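Local atomic coordinates of PnpC (PDB entry 3N9T), a protein that probably cleaves the aromatic ring of hydroxyquinol between adjacent hydroxylated carbons, as an iron(III)-dependent intradiol dioxygenase. Residues A[159-162]-A[166-169]. Residues are numbered along the deposited sequence; the frame is centred on the assembly and turned at random.
Sequences MYSG and DQPF. With FE (Fe (III) ion), chain D.
The Gln167 side-chain amide bonds to the backbone of Met159 and packs against Ser161, an example of a loop braced by one buried side-chain amide. With CG anti to the carbonyl carbon (chi1 -72°) and the chain extended beyond it, the carboxamide is carried over to the other segment. There Gln167 NE2 donates to Met159 O at 3.0 Å, with an N-H...O angle of 160°; the oxygen lies almost in the amide plane, whereas the donor stands well above the plane of the Met159 carbonyl. NE2 also bonds to Asp164, and OE1 accepts from Asn171, so both ends of the buried amide are engaged, which should hold its rotation. Ser161 sets its CB against this group, 3.0 Å from Gln167 OE1, while its OG turns to Asn171 O. Both segments belong to the loop joining strands 148-152 and 173-177 in the beta-rich domain of intradiol dioxygenases. Between Met159 and Ser161, Tyr160 points away from Gln167 and binds the iron through OH at 2.0 Å, alongside Tyr194, His218 and His220. A leucine in place of Gln167 would probably leave Met159 O and Asp164 without this donor and Asn171 ND2 without this acceptor.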
ATOM      1  N   MET A 159      20.794 -16.331 -12.930  1.00 37.43           N
ATOM      2  CA  MET A 159      20.788 -14.918 -13.345  1.00 38.10           C
ATOM      3  C   MET A 159      20.558 -14.730 -14.848  1.00 36.37           C
ATOM      4  O   MET A 159      21.022 -15.534 -15.633  1.00 34.27           O
ATOM      5  CB  MET A 159      22.085 -14.216 -12.944  1.00 39.23           C
ATOM      6  CG  MET A 159      21.972 -13.478 -11.609  1.00 45.16           C
ATOM      7  SD  MET A 159      23.573 -12.965 -10.953  1.00 52.00           S
ATOM      8  CE  MET A 159      24.234 -14.545 -10.393  1.00 51.16           C
ATOM      9  N   TYR A 160      19.825 -13.680 -15.216  1.00 35.58           N
ATOM     10  CA  TYR A 160      19.737 -13.248 -16.626  1.00 36.53           C
ATOM     11  C   TYR A 160      21.000 -12.438 -16.994  1.00 36.41           C
ATOM     12  O   TYR A 160      21.528 -11.713 -16.150  1.00 37.06           O
ATOM     13  CB  TYR A 160      18.503 -12.412 -16.858  1.00 35.13           C
ATOM     14  CG  TYR A 160      17.254 -13.242 -16.653  1.00 38.24           C
ATOM     15  CD1 TYR A 160      16.609 -13.825 -17.732  1.00 35.66           C
ATOM     16  CD2 TYR A 160      16.741 -13.469 -15.363  1.00 38.31           C
ATOM     17  CE1 TYR A 160      15.448 -14.608 -17.545  1.00 36.18           C
ATOM     18  CE2 TYR A 160      15.587 -14.270 -15.164  1.00 39.50           C
ATOM     19  CZ  TYR A 160      14.964 -14.842 -16.261  1.00 37.73           C
ATOM     20  OH  TYR A 160      13.874 -15.664 -16.083  1.00 33.51           O
ATOM     21  N   SER A 161      21.493 -12.574 -18.229  1.00 36.37           N
ATOM     22  CA  SER A 161      22.554 -11.679 -18.717  1.00 35.13           C
ATOM     23  C   SER A 161      21.838 -10.343 -18.866  1.00 35.93           C
ATOM     24  O   SER A 161      20.620 -10.302 -18.924  1.00 33.42           O
ATOM     25  CB  SER A 161      23.064 -12.178 -20.095  1.00 36.14           C
ATOM     26  OG  SER A 161      22.051 -12.141 -21.105  1.00 28.89           O
ATOM     27  N   GLY A 162      22.525  -9.211 -18.782  1.00 37.54           N
ATOM     28  CA  GLY A 162      23.501  -8.968 -17.810  1.00 40.03           C
ATOM     29  C   GLY A 162      22.725  -8.199 -16.738  1.00 41.47           C
ATOM     30  O   GLY A 162      23.109  -7.084 -16.367  1.00 40.33           O
ATOM     31  N   ASP A 166      28.367  -9.999 -15.763  1.00 41.03           N
ATOM     32  CA  ASP A 166      29.507 -10.883 -16.088  1.00 41.68           C
ATOM     33  C   ASP A 166      29.284 -11.903 -17.262  1.00 40.44           C
ATOM     34  O   ASP A 166      30.236 -12.330 -17.888  1.00 40.70           O
ATOM     35  CB  ASP A 166      30.054 -11.514 -14.784  1.00 43.22           C
ATOM     36  CG  ASP A 166      30.776 -12.850 -14.993  1.00 47.78           C
ATOM     37  OD1 ASP A 166      30.170 -13.819 -15.544  1.00 52.52           O
ATOM     38  OD2 ASP A 166      31.955 -12.936 -14.551  1.00 53.10           O
ATOM     39  N   GLN A 167      28.034 -12.265 -17.594  1.00 38.73           N
ATOM     40  CA  GLN A 167      27.787 -13.170 -18.755  1.00 35.56           C
ATOM     41  C   GLN A 167      28.027 -12.433 -20.085  1.00 32.60           C
ATOM     42  O   GLN A 167      27.818 -11.209 -20.145  1.00 32.10           O
ATOM     43  CB  GLN A 167      26.336 -13.659 -18.766  1.00 35.08           C
ATOM     44  CG  GLN A 167      25.932 -14.686 -17.694  1.00 34.94           C
ATOM     45  CD  GLN A 167      24.405 -14.819 -17.640  1.00 33.28           C
ATOM     46  OE1 GLN A 167      23.743 -14.729 -18.671  1.00 31.79           O
ATOM     47  NE2 GLN A 167      23.841 -14.974 -16.436  1.00 30.37           N
ATOM     48  N   PRO A 168      28.394 -13.173 -21.140  1.00 30.51           N
ATOM     49  CA  PRO A 168      28.565 -12.617 -22.510  1.00 30.29           C
ATOM     50  C   PRO A 168      27.312 -11.872 -22.986  1.00 30.32           C
ATOM     51  O   PRO A 168      26.182 -12.285 -22.655  1.00 28.62           O
ATOM     52  CB  PRO A 168      28.801 -13.860 -23.386  1.00 29.85           C
ATOM     53  CG  PRO A 168      29.176 -14.942 -22.495  1.00 30.27           C
ATOM     54  CD  PRO A 168      28.726 -14.608 -21.070  1.00 29.97           C
ATOM     55  N   PHE A 169      27.513 -10.765 -23.717  1.00 28.63           N
ATOM     56  CA  PHE A 169      26.436 -10.079 -24.421  1.00 28.38           C
ATOM     57  C   PHE A 169      25.575 -11.081 -25.207  1.00 25.94           C
ATOM     58  O   PHE A 169      26.083 -11.916 -25.931  1.00 24.94           O
ATOM     59  CB  PHE A 169      26.981  -9.020 -25.409  1.00 28.55           C
ATOM     60  CG  PHE A 169      25.914  -8.342 -26.199  1.00 28.77           C
ATOM     61  CD1 PHE A 169      25.317  -7.177 -25.731  1.00 30.00           C
ATOM     62  CD2 PHE A 169      25.497  -8.872 -27.422  1.00 31.61           C
ATOM     63  CE1 PHE A 169      24.307  -6.537 -26.454  1.00 32.54           C
ATOM     64  CE2 PHE A 169      24.484  -8.260 -28.152  1.00 31.00           C
ATOM     65  CZ  PHE A 169      23.883  -7.079 -27.668  1.00 33.37           C
TER
HETATM   66 FE    FE D 292      12.003 -15.248 -15.630  1.00 40.62          FE
HETATM   67  O   HOH W   1      11.282 -13.328 -15.078  1.00 41.05           O